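Local structure of siderophore enterobactin esterase (Emericella nidulans, 6GUO) at residues Q32-T40 against F64-E75; L222-P231 against A249-E259. The protein hydrolyses the ester bonds of the bacterial xenosiderophore enterobactin to release its iron inside the fungal cell, while sparing triacetylfusarinine C. All coordinates share one frame; numbering follows the deposited sequence.

Contact 1: residues Q32-T40 against F64-E75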
loop_
_atom_site.group_PDB
_atom_site.type_symbol
_atom_site.label_atom_id
_atom_site.label_comp_id
_atom_site.label_asym_id
_atom_site.label_seq_id
_atom_site.Cartn_x
_atom_site.Cartn_y
_atom_site.Cartn_z
ATOM N N GLN A 32 -5.750 16.837 -12.130
ATOM C CA GLN A 32 -4.881 17.069 -10.990
ATOM C C GLN A 32 -3.725 16.099 -11.137
ATOM O O GLN A 32 -3.950 14.893 -11.249
ATOM C CB GLN A 32 -5.619 16.814 -9.677
ATOM C CG GLN A 32 -4.760 17.002 -8.432
ATOM C CD GLN A 32 -5.533 16.748 -7.151
ATOM O OE1 GLN A 32 -6.588 17.340 -6.923
ATOM N NE2 GLN A 32 -5.009 15.860 -6.307
ATOM N N ILE A 33 -2.502 16.621 -11.164
ATOM C CA ILE A 33 -1.325 15.761 -11.157
ATOM C C ILE A 33 -0.649 15.874 -9.793
ATOM O O ILE A 33 -0.454 16.976 -9.287
ATOM C CB ILE A 33 -0.370 16.022 -12.356
ATOM C CG1 ILE A 33 0.317 17.390 -12.295
ATOM C CG2 ILE A 33 -1.133 15.884 -13.672
ATOM C CD1 ILE A 33 1.578 17.452 -13.140
ATOM N N ASP A 34 -0.352 14.729 -9.179
ATOM C CA ASP A 34 0.399 14.681 -7.931
ATOM C C ASP A 34 1.752 14.090 -8.281
ATOM O O ASP A 34 1.819 13.107 -9.016
ATOM C CB ASP A 34 -0.306 13.805 -6.895
ATOM C CG ASP A 34 -1.533 14.468 -6.296
ATOM O OD1 ASP A 34 -1.376 15.286 -5.362
ATOM O OD2 ASP A 34 -2.657 14.154 -6.740
ATOM N N VAL A 35 2.815 14.706 -7.775
ATOM C CA VAL A 35 4.182 14.279 -8.047
ATOM C C VAL A 35 4.947 14.119 -6.737
ATOM O O VAL A 35 4.897 14.997 -5.882
ATOM C CB VAL A 35 4.915 15.291 -8.954
ATOM C CG1 VAL A 35 6.318 14.795 -9.297
ATOM C CG2 VAL A 35 4.118 15.545 -10.227
ATOM N N SER A 36 5.654 12.999 -6.585
ATOM C CA SER A 36 6.559 12.808 -5.460
ATOM C C SER A 36 7.926 12.380 -5.950
ATOM O O SER A 36 8.052 11.794 -7.023
ATOM C CB SER A 36 6.026 11.769 -4.472
ATOM O OG SER A 36 6.031 10.467 -5.025
ATOM N N TRP A 37 8.937 12.665 -5.138
ATOM C CA TRP A 37 10.318 12.361 -5.488
ATOM C C TRP A 37 11.086 11.853 -4.271
ATOM O O TRP A 37 10.616 12.004 -3.141
ATOM C CB TRP A 37 10.989 13.578 -6.139
ATOM C CG TRP A 37 10.930 14.840 -5.357
ATOM C CD1 TRP A 37 11.891 15.328 -4.531
ATOM C CD2 TRP A 37 9.867 15.797 -5.344
ATOM N NE1 TRP A 37 11.497 16.528 -3.995
ATOM C CE2 TRP A 37 10.255 16.839 -4.476
ATOM C CE3 TRP A 37 8.619 15.874 -5.975
ATOM C CZ2 TRP A 37 9.443 17.945 -4.224
ATOM C CZ3 TRP A 37 7.815 16.968 -5.725
ATOM C CH2 TRP A 37 8.229 17.989 -4.852
ATOM N N PRO A 38 12.251 11.213 -4.496
ATOM C CA PRO A 38 12.960 10.575 -3.381
ATOM C C PRO A 38 13.319 11.501 -2.224
ATOM O O PRO A 38 13.598 12.683 -2.424
ATOM C CB PRO A 38 14.233 10.039 -4.040
ATOM C CG PRO A 38 13.820 9.749 -5.433
ATOM C CD PRO A 38 12.850 10.837 -5.792
ATOM N N LEU A 39 13.327 10.933 -1.023
ATOM C CA LEU A 39 13.576 11.683 0.199
ATOM C C LEU A 39 15.005 12.199 0.348
ATOM O O LEU A 39 15.230 13.136 1.108
ATOM C CB LEU A 39 13.210 10.827 1.416
ATOM C CG LEU A 39 11.727 10.499 1.574
ATOM C CD1 LEU A 39 11.541 9.604 2.787
ATOM C CD2 LEU A 39 10.872 11.749 1.696
ATOM N N THR A 40 15.961 11.594 -0.363
ATOM C CA THR A 40 17.339 12.090 -0.380
ATOM C C THR A 40 17.510 13.366 -1.213
ATOM O O THR A 40 18.535 14.035 -1.098
ATOM C CB THR A 40 18.325 11.018 -0.886
ATOM O OG1 THR A 40 17.847 10.456 -2.111
ATOM C CG2 THR A 40 18.471 9.912 0.141
ATOM N N PHE A 64 -1.503 7.353 -5.639
ATOM C CA PHE A 64 -0.314 8.189 -5.465
ATOM C C PHE A 64 0.449 7.902 -4.181
ATOM O O PHE A 64 1.653 7.665 -4.206
ATOM C CB PHE A 64 -0.733 9.660 -5.486
ATOM C CG PHE A 64 0.383 10.623 -5.208
ATOM C CD1 PHE A 64 1.440 10.761 -6.097
ATOM C CD2 PHE A 64 0.361 11.418 -4.068
ATOM C CE1 PHE A 64 2.461 11.667 -5.854
ATOM C CE2 PHE A 64 1.379 12.322 -3.815
ATOM C CZ PHE A 64 2.430 12.450 -4.713
ATOM N N LEU A 65 -0.268 7.922 -3.063
ATOM C CA LEU A 65 0.358 7.799 -1.749
ATOM C C LEU A 65 0.959 6.407 -1.522
ATOM O O LEU A 65 2.042 6.293 -0.948
ATOM C CB LEU A 65 -0.640 8.156 -0.640
ATOM C CG LEU A 65 -1.240 9.569 -0.669
ATOM C CD1 LEU A 65 -2.294 9.717 0.419
ATOM C CD2 LEU A 65 -0.172 10.645 -0.518
ATOM N N THR A 66 0.277 5.369 -2.006
ATOM C CA THR A 66 0.745 3.984 -1.875
ATOM C C THR A 66 2.008 3.785 -2.696
ATOM O O THR A 66 2.967 3.203 -2.213
ATOM C CB THR A 66 -0.335 2.969 -2.330
ATOM O OG1 THR A 66 -1.508 3.125 -1.521
ATOM C CG2 THR A 66 0.163 1.516 -2.212
ATOM N N ALA A 67 2.004 4.267 -3.937
ATOM C CA ALA A 67 3.193 4.170 -4.788
ATOM C C ALA A 67 4.365 4.925 -4.157
ATOM O O ALA A 67 5.480 4.408 -4.084
ATOM C CB ALA A 67 2.898 4.715 -6.173
ATOM N N THR A 68 4.095 6.137 -3.678
ATOM C CA THR A 68 5.115 6.973 -3.048
ATOM C C THR A 68 5.777 6.255 -1.868
ATOM O O THR A 68 7.006 6.159 -1.792
ATOM C CB THR A 68 4.506 8.313 -2.604
ATOM O OG1 THR A 68 4.072 9.033 -3.769
ATOM C CG2 THR A 68 5.508 9.156 -1.811
ATOM N N GLU A 69 4.960 5.733 -0.962
ATOM C CA GLU A 69 5.503 5.120 0.246
ATOM C C GLU A 69 6.203 3.790 -0.016
ATOM O O GLU A 69 7.227 3.509 0.604
ATOM C CB GLU A 69 4.428 4.948 1.296
ATOM C CG GLU A 69 5.010 4.772 2.684
ATOM C CD GLU A 69 3.970 4.994 3.741
ATOM O OE1 GLU A 69 3.077 4.135 3.837
ATOM O OE2 GLU A 69 4.027 6.026 4.447
ATOM N N THR A 70 5.662 2.978 -0.924
ATOM C CA THR A 70 6.319 1.734 -1.314
ATOM C C THR A 70 7.735 2.003 -1.818
ATOM O O THR A 70 8.681 1.315 -1.425
ATOM C CB THR A 70 5.528 0.977 -2.400
ATOM O OG1 THR A 70 4.169 0.804 -1.981
ATOM C CG2 THR A 70 6.151 -0.376 -2.658
ATOM N N LEU A 71 7.878 3.012 -2.674
ATOM C CA LEU A 71 9.196 3.401 -3.185
ATOM C C LEU A 71 10.118 3.919 -2.080
ATOM O O LEU A 71 11.294 3.573 -2.047
ATOM C CB LEU A 71 9.069 4.447 -4.299
ATOM C CG LEU A 71 8.611 3.878 -5.642
ATOM C CD1 LEU A 71 8.066 4.993 -6.514
ATOM C CD2 LEU A 71 9.745 3.131 -6.336
ATOM N N ARG A 72 9.579 4.715 -1.162
ATOM C CA ARG A 72 10.394 5.294 -0.093
ATOM C C ARG A 72 10.900 4.242 0.896
ATOM O O ARG A 72 12.024 4.356 1.375
ATOM C CB ARG A 72 9.655 6.426 0.613
ATOM C CG ARG A 72 9.595 7.655 -0.277
ATOM C CD ARG A 72 8.674 8.738 0.237
ATOM N NE ARG A 72 8.679 9.848 -0.711
ATOM C CZ ARG A 72 8.109 11.037 -0.522
ATOM N NH1 ARG A 72 7.456 11.319 0.603
ATOM N NH2 ARG A 72 8.204 11.963 -1.480
ATOM N N ARG A 73 10.097 3.210 1.167
ATOM C CA ARG A 73 10.580 2.073 1.966
ATOM C C ARG A 73 11.732 1.364 1.262
ATOM O O ARG A 73 12.774 1.111 1.871
ATOM C CB ARG A 73 9.458 1.078 2.265
ATOM C CG ARG A 73 8.453 1.582 3.288
ATOM C CD ARG A 73 7.612 0.448 3.832
ATOM N NE ARG A 73 6.814 -0.212 2.800
ATOM C CZ ARG A 73 5.571 0.117 2.439
ATOM N NH1 ARG A 73 4.909 1.125 3.006
ATOM N NH2 ARG A 73 4.966 -0.593 1.493
ATOM N N ARG A 74 11.556 1.066 -0.025
ATOM C CA ARG A 74 12.600 0.369 -0.780
ATOM C C ARG A 74 13.873 1.201 -0.941
ATOM O O ARG A 74 14.979 0.674 -0.806
ATOM C CB ARG A 74 12.095 -0.084 -2.144
ATOM C CG ARG A 74 13.175 -0.798 -2.939
ATOM C CD ARG A 74 12.642 -1.938 -3.771
ATOM N NE ARG A 74 13.695 -2.470 -4.633
ATOM C CZ ARG A 74 13.633 -3.613 -5.312
ATOM N NH1 ARG A 74 14.663 -3.975 -6.071
ATOM N NH2 ARG A 74 12.558 -4.400 -5.241
ATOM N N GLU A 75 13.708 2.487 -1.242
ATOM C CA GLU A 75 14.840 3.416 -1.367
ATOM C C GLU A 75 15.619 3.577 -0.051
ATOM O O GLU A 75 16.835 3.763 -0.077
ATOM C CB GLU A 75 14.369 4.773 -1.923
ATOM C CG GLU A 75 13.960 4.689 -3.393
ATOM C CD GLU A 75 13.067 5.829 -3.885
ATOM O OE1 GLU A 75 12.644 6.702 -3.088
ATOM O OE2 GLU A 75 12.765 5.832 -5.100
HETATM O O HOH W 1 8.608 9.337 -3.588
HETATM O O HOH W 2 13.263 8.142 -0.936
#

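Contact 2: residues L222-P231 against A249-E259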
loop_
_atom_site.group_PDB
_atom_site.type_symbol
_atom_site.label_atom_id
_atom_site.label_comp_id
_atom_site.label_asym_id
_atom_site.label_seq_id
_atom_site.Cartn_x
_atom_site.Cartn_y
_atom_site.Cartn_z
ATOM N N LEU A 222 0.890 -8.486 -15.643
ATOM C CA LEU A 222 -0.545 -8.651 -15.422
ATOM C C LEU A 222 -0.768 -9.142 -14.010
ATOM O O LEU A 222 0.052 -9.882 -13.473
ATOM C CB LEU A 222 -1.123 -9.679 -16.396
ATOM C CG LEU A 222 -1.246 -9.187 -17.838
ATOM C CD1 LEU A 222 -1.309 -10.357 -18.800
ATOM C CD2 LEU A 222 -2.472 -8.295 -17.983
ATOM N N SER A 223 -1.886 -8.748 -13.410
ATOM C CA SER A 223 -2.248 -9.277 -12.099
ATOM C C SER A 223 -3.747 -9.275 -11.872
ATOM O O SER A 223 -4.494 -8.562 -12.549
ATOM C CB SER A 223 -1.533 -8.507 -10.983
ATOM O OG SER A 223 -2.034 -7.186 -10.861
ATOM N N PHE A 224 -4.179 -10.094 -10.919
ATOM C CA PHE A 224 -5.573 -10.137 -10.504
ATOM C C PHE A 224 -5.665 -10.794 -9.138
ATOM O O PHE A 224 -4.742 -11.490 -8.714
ATOM C CB PHE A 224 -6.442 -10.885 -11.535
ATOM C CG PHE A 224 -6.035 -12.315 -11.766
ATOM C CD1 PHE A 224 -6.620 -13.352 -11.037
ATOM C CD2 PHE A 224 -5.065 -12.631 -12.716
ATOM C CE1 PHE A 224 -6.247 -14.674 -11.254
ATOM C CE2 PHE A 224 -4.692 -13.950 -12.939
ATOM C CZ PHE A 224 -5.278 -14.971 -12.207
ATOM N N GLY A 225 -6.763 -10.543 -8.440
ATOM C CA GLY A 225 -7.053 -11.235 -7.185
ATOM C C GLY A 225 -7.815 -12.516 -7.460
ATOM O O GLY A 225 -8.689 -12.533 -8.325
ATOM N N SER A 226 -7.515 -13.583 -6.716
ATOM C CA SER A 226 -8.153 -14.889 -6.958
ATOM C C SER A 226 -9.678 -14.853 -6.815
ATOM O O SER A 226 -10.383 -15.586 -7.508
ATOM C CB SER A 226 -7.567 -15.977 -6.046
ATOM O OG SER A 226 -7.994 -15.814 -4.702
ATOM N N ARG A 227 -10.176 -13.993 -5.930
ATOM C CA ARG A 227 -11.609 -13.877 -5.679
ATOM C C ARG A 227 -12.382 -13.074 -6.723
ATOM O O ARG A 227 -13.609 -13.061 -6.680
ATOM C CB ARG A 227 -11.863 -13.271 -4.305
ATOM C CG ARG A 227 -11.342 -14.127 -3.172
ATOM C CD ARG A 227 -11.679 -13.505 -1.837
ATOM N NE ARG A 227 -11.451 -14.434 -0.732
ATOM C CZ ARG A 227 -11.661 -14.146 0.551
ATOM N NH1 ARG A 227 -12.109 -12.946 0.917
ATOM N NH2 ARG A 227 -11.427 -15.069 1.479
ATOM N N GLU A 228 -11.691 -12.418 -7.658
ATOM C CA GLU A 228 -12.375 -11.569 -8.631
ATOM C C GLU A 228 -13.373 -12.354 -9.492
ATOM O O GLU A 228 -14.524 -11.939 -9.631
ATOM C CB GLU A 228 -11.366 -10.801 -9.490
ATOM C CG GLU A 228 -10.598 -9.767 -8.675
ATOM C CD GLU A 228 -9.861 -8.773 -9.534
ATOM O OE1 GLU A 228 -10.537 -7.998 -10.239
ATOM O OE2 GLU A 228 -8.613 -8.769 -9.498
ATOM N N GLN A 229 -12.947 -13.495 -10.026
ATOM C CA GLN A 229 -13.860 -14.401 -10.743
ATOM C C GLN A 229 -14.613 -15.359 -9.809
ATOM O O GLN A 229 -15.677 -15.863 -10.176
ATOM C CB GLN A 229 -13.095 -15.201 -11.794
ATOM C CG GLN A 229 -13.978 -15.936 -12.794
ATOM C CD GLN A 229 -13.189 -16.564 -13.925
ATOM O OE1 GLN A 229 -12.204 -16.001 -14.401
ATOM N NE2 GLN A 229 -13.626 -17.736 -14.369
ATOM N N TYR A 230 -14.062 -15.609 -8.619
ATOM C CA TYR A 230 -14.626 -16.565 -7.665
ATOM C C TYR A 230 -14.901 -15.893 -6.318
ATOM O O TYR A 230 -14.180 -16.124 -5.343
ATOM C CB TYR A 230 -13.670 -17.750 -7.514
ATOM C CG TYR A 230 -13.417 -18.453 -8.824
ATOM C CD1 TYR A 230 -14.343 -19.367 -9.336
ATOM C CD2 TYR A 230 -12.269 -18.188 -9.572
ATOM C CE1 TYR A 230 -14.120 -20.010 -10.549
ATOM C CE2 TYR A 230 -12.036 -18.826 -10.785
ATOM C CZ TYR A 230 -12.963 -19.734 -11.267
ATOM O OH TYR A 230 -12.737 -20.366 -12.465
ATOM N N PRO A 231 -15.949 -15.049 -6.259
ATOM C CA PRO A 231 -16.200 -14.283 -5.038
ATOM C C PRO A 231 -16.584 -15.144 -3.834
ATOM O O PRO A 231 -17.139 -16.235 -3.991
ATOM C CB PRO A 231 -17.343 -13.332 -5.427
ATOM C CG PRO A 231 -17.923 -13.879 -6.674
ATOM C CD PRO A 231 -16.846 -14.649 -7.358
ATOM N N ALA A 249 -19.051 -11.243 -11.488
ATOM C CA ALA A 249 -17.802 -12.016 -11.534
ATOM C C ALA A 249 -17.737 -13.013 -12.698
ATOM O O ALA A 249 -16.705 -13.123 -13.364
ATOM C CB ALA A 249 -17.591 -12.746 -10.216
ATOM N N GLU A 250 -18.828 -13.740 -12.935
ATOM C CA GLU A 250 -18.867 -14.723 -14.020
ATOM C C GLU A 250 -18.829 -14.051 -15.399
ATOM O O GLU A 250 -18.174 -14.556 -16.305
ATOM C CB GLU A 250 -20.090 -15.638 -13.889
ATOM C CG GLU A 250 -20.081 -16.844 -14.831
ATOM C CD GLU A 250 -20.722 -16.595 -16.193
ATOM O OE1 GLU A 250 -21.479 -15.612 -16.362
ATOM O OE2 GLU A 250 -20.471 -17.409 -17.108
ATOM N N GLN A 251 -19.520 -12.921 -15.548
ATOM C CA GLN A 251 -19.512 -12.170 -16.813
ATOM C C GLN A 251 -18.150 -11.551 -17.119
ATOM O O GLN A 251 -17.691 -11.575 -18.267
ATOM C CB GLN A 251 -20.573 -11.069 -16.800
ATOM C CG GLN A 251 -21.998 -11.598 -16.819
ATOM C CD GLN A 251 -23.041 -10.499 -16.847
ATOM O OE1 GLN A 251 -22.720 -9.310 -16.811
ATOM N NE2 GLN A 251 -24.307 -10.896 -16.913
ATOM N N ARG A 252 -17.516 -10.997 -16.091
ATOM C CA ARG A 252 -16.254 -10.273 -16.254
ATOM C C ARG A 252 -15.051 -11.186 -16.392
ATOM O O ARG A 252 -14.060 -10.804 -17.016
ATOM C CB ARG A 252 -16.068 -9.273 -15.123
ATOM C CG ARG A 252 -17.100 -8.169 -15.216
ATOM C CD ARG A 252 -16.978 -7.153 -14.106
ATOM N NE ARG A 252 -18.073 -6.190 -14.187
ATOM C CZ ARG A 252 -18.095 -4.993 -13.606
ATOM N NH1 ARG A 252 -17.069 -4.558 -12.873
ATOM N NH2 ARG A 252 -19.161 -4.215 -13.766
ATOM N N ARG A 253 -15.129 -12.381 -15.805
ATOM C CA ARG A 253 -14.181 -13.450 -16.101
ATOM C C ARG A 253 -12.727 -12.985 -15.924
ATOM O O ARG A 253 -11.864 -13.256 -16.760
ATOM C CB ARG A 253 -14.444 -13.941 -17.529
ATOM C CG ARG A 253 -13.860 -15.293 -17.863
ATOM C CD ARG A 253 -14.439 -15.827 -19.158
ATOM N NE ARG A 253 -13.861 -17.131 -19.468
ATOM C CZ ARG A 253 -12.719 -17.336 -20.131
ATOM N NH1 ARG A 253 -12.310 -18.588 -20.332
ATOM N NH2 ARG A 253 -11.984 -16.326 -20.587
ATOM N N MET A 254 -12.470 -12.273 -14.830
ATOM C CA MET A 254 -11.187 -11.595 -14.630
ATOM C C MET A 254 -9.994 -12.554 -14.672
ATOM O O MET A 254 -9.031 -12.314 -15.407
ATOM C CB MET A 254 -11.194 -10.828 -13.305
ATOM C CG MET A 254 -9.930 -10.031 -13.010
ATOM S SD MET A 254 -9.552 -8.771 -14.236
ATOM C CE MET A 254 -10.917 -7.629 -14.019
ATOM N N ASN A 255 -10.082 -13.637 -13.899
ATOM C CA ASN A 255 -8.968 -14.572 -13.710
ATOM C C ASN A 255 -8.603 -15.274 -15.021
ATOM O O ASN A 255 -7.436 -15.290 -15.419
ATOM C CB ASN A 255 -9.293 -15.647 -12.655
ATOM C CG ASN A 255 -9.653 -15.076 -11.291
ATOM O OD1 ASN A 255 -10.178 -13.966 -11.169
ATOM N ND2 ASN A 255 -9.389 -15.859 -10.248
ATOM N N ASP A 256 -9.605 -15.848 -15.685
ATOM C CA ASP A 256 -9.373 -16.563 -16.944
ATOM C C ASP A 256 -8.976 -15.633 -18.100
ATOM O O ASP A 256 -8.108 -15.993 -18.898
ATOM C CB ASP A 256 -10.588 -17.424 -17.336
ATOM C CG ASP A 256 -10.798 -18.624 -16.407
ATOM O OD1 ASP A 256 -9.830 -19.104 -15.778
ATOM O OD2 ASP A 256 -11.946 -19.100 -16.313
ATOM N N ASN A 257 -9.593 -14.453 -18.194
ATOM C CA ASN A 257 -9.204 -13.475 -19.226
ATOM C C ASN A 257 -7.731 -13.063 -19.085
ATOM O O ASN A 257 -7.008 -13.006 -20.081
ATOM C CB ASN A 257 -10.102 -12.224 -19.213
ATOM C CG ASN A 257 -11.477 -12.462 -19.825
ATOM O OD1 ASN A 257 -11.738 -13.494 -20.441
ATOM N ND2 ASN A 257 -12.371 -11.486 -19.659
ATOM N N CYS A 258 -7.291 -12.794 -17.855
ATOM C CA CYS A 258 -5.887 -12.452 -17.594
ATOM C C CYS A 258 -4.928 -13.573 -17.962
ATOM O O CYS A 258 -3.936 -13.337 -18.657
ATOM C CB CYS A 258 -5.663 -12.094 -16.128
ATOM S SG CYS A 258 -6.236 -10.451 -15.698
ATOM N N GLU A 259 -5.222 -14.780 -17.476
ATOM C CA GLU A 259 -4.369 -15.950 -17.731
ATOM C C GLU A 259 -4.281 -16.273 -19.224
ATOM O O GLU A 259 -3.206 -16.603 -19.729
ATOM C CB GLU A 259 -4.864 -17.180 -16.954
ATOM C CG GLU A 259 -4.587 -17.138 -15.451
ATOM C CD GLU A 259 -3.120 -17.341 -15.075
ATOM O OE1 GLU A 259 -2.776 -17.075 -13.905
ATOM O OE2 GLU A 259 -2.303 -17.760 -15.925
HETATM O O HOH W 3 -14.476 -11.695 -12.722
HETATM O O HOH W 4 -10.178 -20.106 -13.292
#

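Contact 1: residues Q32-T40 against F64-E75
The ring of Phe64 lies flat beneath the side chain of Asp34, whose CB stands 3.4 Å from the ring centroid and only 5° off the ring normal, a CH-pi contact made over the middle of the face. A first torsion with CG opposite the backbone N swings the ring away from the helix and up to the strand, where its rim also meets the backbone: CE1 comes within 3.5 Å of Ser36 N, which lies in the ring plane. The opposite face carries Thr68 OG1, displaced toward the rim. That same hydroxyl is 2.7 Å from Ser36 OG and donates to Phe64 O, one turn back, a carbonyl that also accepts from Thr68 N. Strand 31-36 belongs to the central mixed sheet of the alpha/beta-hydrolase fold, and helix 60-77 runs along one side of it; the two short segments are nearly parallel, 9° apart at 9.4 Å. Farther along the helix, the extended side chain of Arg72 spreads its guanidinium between Thr68 CG2 over one face and Leu39 CD2 over the other, and the leucine crosses it at about a right angle. Arg72 NH2 donates to Trp37 O at 2.9 Å, a somewhat bent bond of 139° with the carbonyl tilted out of the guanidinium plane. Along the same edge NE donates a hydrogen bond to a water that also bonds Ser36 OG, while NH1 is held by Arg16 O, so backbone carbonyls and water together fix its rotation. At the end of the contact Pro38 CB packs 3.8 Å from Glu75 OE1. A second water accepts from Leu39 N and donates to this oxygen, and Glu75 OE2 takes the amide of Thr84.

Contact 2: residues L222-P231 against A249-E259
Phe224 presses its ring against the helix that begins at Met254, with Asn255 CA over one face, 3.9 Å from the ring centroid and offset toward the rim. Cys258 CB reaches Phe224 CD2 at 3.5 Å, its sulfur lying obliquely to the ring, and at the root of the ring Met254 CG packs against Phe224 CB. Glu259 OE1 lies in the ring plane at the edge, its carboxylate nearly perpendicular to the ring. Strand 219-225 is an inner strand of the hydrolase sheet, and residues 254-259 run almost antiparallel to strand residues 222-225 (164°). Beyond the strand, a type I turn from Gly225 to Glu228 brings the polar groups in. Glu228 OE2 receives Gly225 N through its anti lone pair and also bonds Ser189, while OE1 bonds His284, consistent with the acid–histidine pair of an alpha/beta-hydrolase catalytic triad. Where helix 239-252 gives way to helix 254-268, Ala249 CB packs 3.2 Å from Glu228 O and against Pro231 CD, and a water binds Glu228 O, Ala249 O and Met254 N. The Asn255 amide bonds the backbone within and just after the turn: ND2 donates to Ser226 O at 2.9 Å, and OD1 accepts Gln229 N from above its carbonyl plane. Gln229 grips the helix with both ends of its amide. OE1 takes Asp256 N at 2.9 Å in the carbonyl plane, nearly straight at 168°, and NE2 donates to Asp256 OD2 from above the carboxylate. At the outer edge a water joins Tyr230 OH to Asp256 OD1.

In the fold
Followed from the N terminus, the chain closes contact 1 first: strand 31-36 leads through strand 52-58 into helix 60-77, which brings the chain back beside strand 31-36 and completes a loop of 23 residues between the segments. Only much later does contact 2 open, on strand 219-225, and it closes after the mainly helical excursion of 17 residues through helix 239-252. The two are therefore in series, neither nested nor crossed. Their centres lie 29 Å apart, on opposite sides of the chain's centre, yet both reach the same sheet. Contact 1 anchors a helix that also meets the second subunit; contact 2 sets helix 254-268 on strand 219-225 and the end of helix 239-252 on the loop that follows it.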